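Local structure of 3-hydroxyacyl-thioester dehydratase X (Mycobacterium tuberculosis, 4OOB) at residues P62-A68 against G169-I174; K160-A165 against I190-F195. The protein catalyses the reversible hydration of trans-2-enoyl-CoA to (3R)-3-hydroxyacyl-CoA, with a broad chain-length range and a preference for C8 to C12 substrates. All coordinates share one frame; numbering follows the deposited sequence.

Contact 1. Residues P62-A68 against G169-I174; sequences PFAAMGA and GDHNPI
The carbonyl oxygen of Gly169 lies against the backbone of Pro62, its O 3.7 Å from Pro62 C, and starts a line of contacts between two irregular loops. Asp170 follows with a two-donor grip on one oxygen. Its OD1 accepts from Ala64 N at 2.9 Å, met from well above the carboxylate plane, while Asn172 N reaches the same oxygen from the other face and closes an Asx turn. OD2 meanwhile rests on the methyl of Ala64. His171 is paired through its backbone, His171 N donating to Pro62 O at 2.9 Å (165° at the hydrogen); its ring turns ND1 to that oxygen edge-on, in a weak second bond. His171 CB also packs obliquely against the Phe63 ring, 3.4 Å from Phe63 CD1. Asn172 brings its amide up to the type II turn Ala65-Ala68, its CG trans to the main-chain nitrogen (chi1 170°), and OD1 receives weak bonds from Gly67 N and Ile174 N. Pro173 CG meets Met66 CG crosswise at 3.8 Å, and Ile174 CG2 closes on Gly67 N. Gly-Asp-x-Asn-Pro-Ile, followed by His175, matches the hydratase 2 motif of MaoC-like hotdog enzymes; equivalents of Asp170 and His175 are the catalytic pair in relatives, consistent with that role here.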
loop_
_atom_site.group_PDB
_atom_site.type_symbol
_atom_site.label_atom_id
_atom_site.label_comp_id
_atom_site.label_asym_id
_atom_site.label_seq_id
_atom_site.Cartn_x
_atom_site.Cartn_y
_atom_site.Cartn_z
ATOM N N PRO A 62 -4.443 10.396 -10.631
ATOM C CA PRO A 62 -4.751 9.330 -9.667
ATOM C C PRO A 62 -4.468 7.868 -10.234
ATOM O O PRO A 62 -5.388 7.057 -10.480
ATOM C CB PRO A 62 -6.247 9.559 -9.434
ATOM C CG PRO A 62 -6.726 9.859 -10.828
ATOM C CD PRO A 62 -5.619 10.699 -11.461
ATOM N N PHE A 63 -3.181 7.603 -10.473
ATOM C CA PHE A 63 -2.693 6.331 -11.011
ATOM C C PHE A 63 -1.232 6.272 -10.618
ATOM O O PHE A 63 -0.502 7.278 -10.720
ATOM C CB PHE A 63 -2.703 6.197 -12.565
ATOM C CG PHE A 63 -3.914 6.757 -13.281
ATOM C CD1 PHE A 63 -4.903 5.919 -13.773
ATOM C CD2 PHE A 63 -3.998 8.116 -13.577
ATOM C CE1 PHE A 63 -5.975 6.418 -14.464
ATOM C CE2 PHE A 63 -5.084 8.636 -14.273
ATOM C CZ PHE A 63 -6.079 7.785 -14.708
ATOM N N ALA A 64 -0.796 5.079 -10.224
ATOM C CA ALA A 64 0.620 4.777 -10.182
ATOM C C ALA A 64 0.959 4.629 -11.646
ATOM O O ALA A 64 0.090 4.322 -12.460
ATOM C CB ALA A 64 0.890 3.496 -9.403
ATOM N N ALA A 65 2.208 4.901 -11.998
ATOM C CA ALA A 65 2.631 4.770 -13.409
ATOM C C ALA A 65 2.301 3.358 -13.804
ATOM O O ALA A 65 2.378 2.386 -12.969
ATOM C CB ALA A 65 4.130 5.054 -13.608
ATOM N N MET A 66 1.930 3.226 -15.068
ATOM C CA MET A 66 1.394 1.986 -15.550
ATOM C C MET A 66 2.488 0.959 -15.396
ATOM O O MET A 66 3.648 1.191 -15.697
ATOM C CB MET A 66 0.931 2.136 -16.997
ATOM C CG MET A 66 -0.135 1.124 -17.396
ATOM S SD MET A 66 -0.650 1.364 -19.106
ATOM C CE MET A 66 -1.123 3.070 -19.240
ATOM N N GLY A 67 2.157 -0.172 -14.845
ATOM C CA GLY A 67 3.168 -1.177 -14.695
ATOM C C GLY A 67 4.088 -1.089 -13.473
ATOM O O GLY A 67 4.610 -2.177 -13.089
ATOM N N ALA A 68 4.303 0.154 -12.907
ATOM C CA ALA A 68 4.983 0.366 -11.609
ATOM C C ALA A 68 4.616 -0.716 -10.636
ATOM O O ALA A 68 3.492 -1.203 -10.625
ATOM C CB ALA A 68 4.578 1.663 -10.976
ATOM N N GLY A 169 -7.410 5.895 -4.575
ATOM C CA GLY A 169 -6.530 6.874 -5.248
ATOM C C GLY A 169 -5.518 6.394 -6.302
ATOM O O GLY A 169 -4.561 7.153 -6.617
ATOM N N ASP A 170 -5.697 5.165 -6.829
ATOM C CA ASP A 170 -4.737 4.577 -7.792
ATOM C C ASP A 170 -5.516 3.721 -8.780
ATOM O O ASP A 170 -5.934 2.631 -8.425
ATOM C CB ASP A 170 -3.675 3.749 -7.061
ATOM C CG ASP A 170 -2.685 3.040 -8.012
ATOM O OD1 ASP A 170 -2.838 3.222 -9.247
ATOM O OD2 ASP A 170 -1.768 2.295 -7.538
ATOM N N HIS A 171 -5.737 4.251 -9.994
ATOM C CA HIS A 171 -6.382 3.531 -11.105
ATOM C C HIS A 171 -5.382 2.896 -12.130
ATOM O O HIS A 171 -5.775 2.616 -13.235
ATOM C CB HIS A 171 -7.338 4.466 -11.899
ATOM C CG HIS A 171 -8.572 4.887 -11.152
ATOM N ND1 HIS A 171 -8.611 5.986 -10.307
ATOM C CD2 HIS A 171 -9.823 4.375 -11.151
ATOM C CE1 HIS A 171 -9.819 6.108 -9.799
ATOM N NE2 HIS A 171 -10.574 5.155 -10.315
ATOM N N ASN A 172 -4.125 2.689 -11.764
ATOM C CA ASN A 172 -3.141 2.025 -12.641
ATOM C C ASN A 172 -3.808 0.775 -13.199
ATOM O O ASN A 172 -4.176 -0.149 -12.438
ATOM C CB ASN A 172 -1.864 1.741 -11.835
ATOM C CG ASN A 172 -0.860 0.857 -12.539
ATOM O OD1 ASN A 172 -0.973 0.579 -13.679
ATOM N ND2 ASN A 172 0.140 0.402 -11.799
ATOM N N PRO A 173 -4.046 0.773 -14.534
ATOM C CA PRO A 173 -4.852 -0.268 -15.201
ATOM C C PRO A 173 -4.272 -1.680 -15.252
ATOM O O PRO A 173 -4.925 -2.585 -15.850
ATOM C CB PRO A 173 -5.019 0.270 -16.616
ATOM C CG PRO A 173 -3.882 1.188 -16.843
ATOM C CD PRO A 173 -3.428 1.693 -15.508
ATOM N N ILE A 174 -3.066 -1.897 -14.716
ATOM C CA ILE A 174 -2.584 -3.291 -14.590
ATOM C C ILE A 174 -3.381 -4.062 -13.533
ATOM O O ILE A 174 -3.306 -5.260 -13.495
ATOM C CB ILE A 174 -1.112 -3.424 -14.215
ATOM C CG1 ILE A 174 -0.931 -2.912 -12.759
ATOM C CG2 ILE A 174 -0.194 -2.685 -15.196
ATOM C CD1 ILE A 174 0.493 -2.898 -12.290
#

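Contact 2. Residues K160-A165 against I190-F195; sequences KIRRYA and IAHGMF
Tyr164 of helix 158-167 sits between His192 and Phe195, forming an aromatic cluster in which each ring is turned steeply against its neighbour. Its CD2 edge points at the middle of the His192 face, a T-shaped pair with centroids 4.9 Å apart and planes at 75°. The face of Tyr164 in turn receives Phe195: CB stands over the ring centre, 4.0 Å from the centroid, as a CH-pi contact, and the Phe195 edge follows in an offset edge-to-face pair. Ile161 meets both His192 and Phe195 with separate branches. Its CG2 touches the edge of the imidazole, 3.4 Å from His192 CD2, whereas CD1 reaches over the Phe195 face toward the rim and also meets Ala191 CB at 3.8 Å. Lys160 lays its aliphatic CG near Phe195 CZ (3.8 Å), the two side chains crossing at about a right angle.

Beyond this shell, Tyr164, whose CG lies anti to the backbone N (chi1 -178°), carries its hydroxyl to a water 2.6 Å from Tyr164 OH, and that water donates to Met194 O. Tyr27 and Thr31 of helix 21-31 touch Tyr164, and Ile156 touches both Ile161 and Phe195. Between the two segments, shape does the holding, through ring edges, faces and methyls, and the water bridge is the polar tie. The imidazole meets carbon on this side, with His175 stacked on it and Asp170 also touching it.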
loop_
_atom_site.group_PDB
_atom_site.type_symbol
_atom_site.label_atom_id
_atom_site.label_comp_id
_atom_site.label_asym_id
_atom_site.label_seq_id
_atom_site.Cartn_x
_atom_site.Cartn_y
_atom_site.Cartn_z
ATOM N N LYS A 160 -13.556 -7.011 -6.725
ATOM C CA LYS A 160 -13.102 -6.316 -5.493
ATOM C C LYS A 160 -11.989 -5.249 -5.807
ATOM O O LYS A 160 -12.005 -4.115 -5.262
ATOM C CB LYS A 160 -12.589 -7.338 -4.516
ATOM C CG LYS A 160 -11.931 -6.789 -3.257
ATOM C CD LYS A 160 -12.939 -6.096 -2.359
ATOM C CE LYS A 160 -14.146 -6.945 -1.949
ATOM N NZ LYS A 160 -13.705 -8.227 -1.347
ATOM N N ILE A 161 -11.102 -5.582 -6.739
ATOM C CA ILE A 161 -9.962 -4.711 -7.071
ATOM C C ILE A 161 -10.363 -3.581 -8.046
ATOM O O ILE A 161 -9.775 -2.493 -7.970
ATOM C CB ILE A 161 -8.736 -5.545 -7.546
ATOM C CG1 ILE A 161 -8.248 -6.419 -6.406
ATOM C CG2 ILE A 161 -7.573 -4.681 -8.114
ATOM C CD1 ILE A 161 -7.715 -5.668 -5.196
ATOM N N ARG A 162 -11.353 -3.799 -8.926
ATOM C CA ARG A 162 -12.009 -2.656 -9.624
ATOM C C ARG A 162 -12.634 -1.748 -8.560
ATOM O O ARG A 162 -12.471 -0.546 -8.619
ATOM C CB ARG A 162 -13.068 -3.064 -10.702
ATOM C CG ARG A 162 -12.498 -3.712 -11.967
ATOM C CD ARG A 162 -13.513 -3.973 -13.107
ATOM N NE ARG A 162 -14.464 -5.031 -12.723
ATOM C CZ ARG A 162 -14.298 -6.341 -12.889
ATOM N NH1 ARG A 162 -13.221 -6.840 -13.495
ATOM N NH2 ARG A 162 -15.234 -7.166 -12.491
ATOM N N ARG A 163 -13.297 -2.307 -7.548
ATOM C CA ARG A 163 -13.879 -1.433 -6.504
ATOM C C ARG A 163 -12.816 -0.673 -5.704
ATOM O O ARG A 163 -13.000 0.506 -5.397
ATOM C CB ARG A 163 -14.797 -2.184 -5.517
ATOM C CG ARG A 163 -16.246 -2.282 -5.925
ATOM C CD ARG A 163 -17.134 -2.321 -4.671
ATOM N NE ARG A 163 -16.960 -3.588 -3.996
ATOM C CZ ARG A 163 -17.002 -3.810 -2.675
ATOM N NH1 ARG A 163 -17.194 -2.847 -1.774
ATOM N NH2 ARG A 163 -16.831 -5.052 -2.254
ATOM N N TYR A 164 -11.743 -1.373 -5.331
ATOM C CA TYR A 164 -10.614 -0.753 -4.613
ATOM C C TYR A 164 -10.006 0.418 -5.417
ATOM O O TYR A 164 -9.631 1.455 -4.868
ATOM C CB TYR A 164 -9.514 -1.787 -4.275
ATOM C CG TYR A 164 -8.425 -1.102 -3.495
ATOM C CD1 TYR A 164 -8.641 -0.669 -2.189
ATOM C CD2 TYR A 164 -7.234 -0.756 -4.104
ATOM C CE1 TYR A 164 -7.649 0.045 -1.504
ATOM C CE2 TYR A 164 -6.265 -0.035 -3.435
ATOM C CZ TYR A 164 -6.443 0.356 -2.145
ATOM O OH TYR A 164 -5.413 1.081 -1.482
ATOM N N ALA A 165 -9.933 0.271 -6.740
ATOM C CA ALA A 165 -9.372 1.350 -7.567
ATOM C C ALA A 165 -10.142 2.642 -7.390
ATOM O O ALA A 165 -9.533 3.705 -7.185
ATOM C CB ALA A 165 -9.355 0.941 -9.029
ATOM N N ILE A 190 -3.580 -7.712 -11.495
ATOM C CA ILE A 190 -3.020 -8.008 -10.182
ATOM C C ILE A 190 -3.599 -7.046 -9.153
ATOM O O ILE A 190 -3.984 -5.974 -9.519
ATOM C CB ILE A 190 -1.464 -7.957 -10.180
ATOM C CG1 ILE A 190 -1.005 -6.528 -10.337
ATOM C CG2 ILE A 190 -0.899 -8.890 -11.255
ATOM C CD1 ILE A 190 0.472 -6.262 -10.495
ATOM N N ALA A 191 -3.671 -7.460 -7.878
ATOM C CA ALA A 191 -4.127 -6.588 -6.801
ATOM C C ALA A 191 -3.116 -5.489 -6.578
ATOM O O ALA A 191 -1.935 -5.721 -6.699
ATOM C CB ALA A 191 -4.295 -7.358 -5.496
ATOM N N HIS A 192 -3.599 -4.324 -6.200
ATOM C CA HIS A 192 -2.720 -3.254 -5.666
ATOM C C HIS A 192 -2.042 -3.727 -4.382
ATOM O O HIS A 192 -2.647 -4.447 -3.578
ATOM C CB HIS A 192 -3.490 -1.999 -5.297
ATOM C CG HIS A 192 -4.488 -1.565 -6.305
ATOM N ND1 HIS A 192 -4.508 -0.284 -6.822
ATOM C CD2 HIS A 192 -5.538 -2.207 -6.855
ATOM C CE1 HIS A 192 -5.504 -0.171 -7.684
ATOM N NE2 HIS A 192 -6.136 -1.327 -7.734
ATOM N N GLY A 193 -0.775 -3.326 -4.182
ATOM C CA GLY A 193 -0.072 -3.662 -2.970
ATOM C C GLY A 193 -0.799 -3.144 -1.767
ATOM O O GLY A 193 -0.907 -3.856 -0.768
ATOM N N MET A 194 -1.348 -1.923 -1.847
ATOM C CA MET A 194 -1.941 -1.337 -0.654
ATOM C C MET A 194 -3.358 -1.875 -0.400
ATOM O O MET A 194 -3.916 -1.637 0.660
ATOM C CB MET A 194 -1.924 0.212 -0.720
ATOM C CG MET A 194 -0.521 0.794 -0.658
ATOM S SD MET A 194 0.316 0.375 0.873
ATOM C CE MET A 194 -0.725 1.256 2.037
ATOM N N PHE A 195 -3.978 -2.561 -1.373
ATOM C CA PHE A 195 -5.205 -3.288 -1.037
ATOM C C PHE A 195 -4.880 -4.333 0.000
ATOM O O PHE A 195 -5.506 -4.427 1.044
ATOM C CB PHE A 195 -5.867 -3.995 -2.207
ATOM C CG PHE A 195 -7.016 -4.868 -1.756
ATOM C CD1 PHE A 195 -8.257 -4.307 -1.456
ATOM C CD2 PHE A 195 -6.823 -6.229 -1.510
ATOM C CE1 PHE A 195 -9.327 -5.104 -0.961
ATOM C CE2 PHE A 195 -7.875 -7.027 -1.022
ATOM C CZ PHE A 195 -9.137 -6.461 -0.770
HETATM O O HOH W 1 -4.788 0.719 1.050
#

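Segment 169-174 and both segments of contact 2 belong to the MaoC-like sequence, whereas 62-68 comes from far earlier in the chain. Contact 1 joins two loops in a partly buried place, so backbone amides, a carboxylate and an amide side chain do most of the holding, while Met66 is exposed and Phe63 and His171 partly so. Contact 2 lies deeper, between helix 158-167 and the start of helix 193-199, and relies on aromatic and aliphatic surfaces. The two meet directly: Ile174 O lies 3.2 Å from Ile190 N, a probable hydrogen bond, and Asp170 O packs against His192 CE1. His175, just beyond 169-174, touches Asp170 and stacks on His192, linking the polar loop pair with the aromatic cluster.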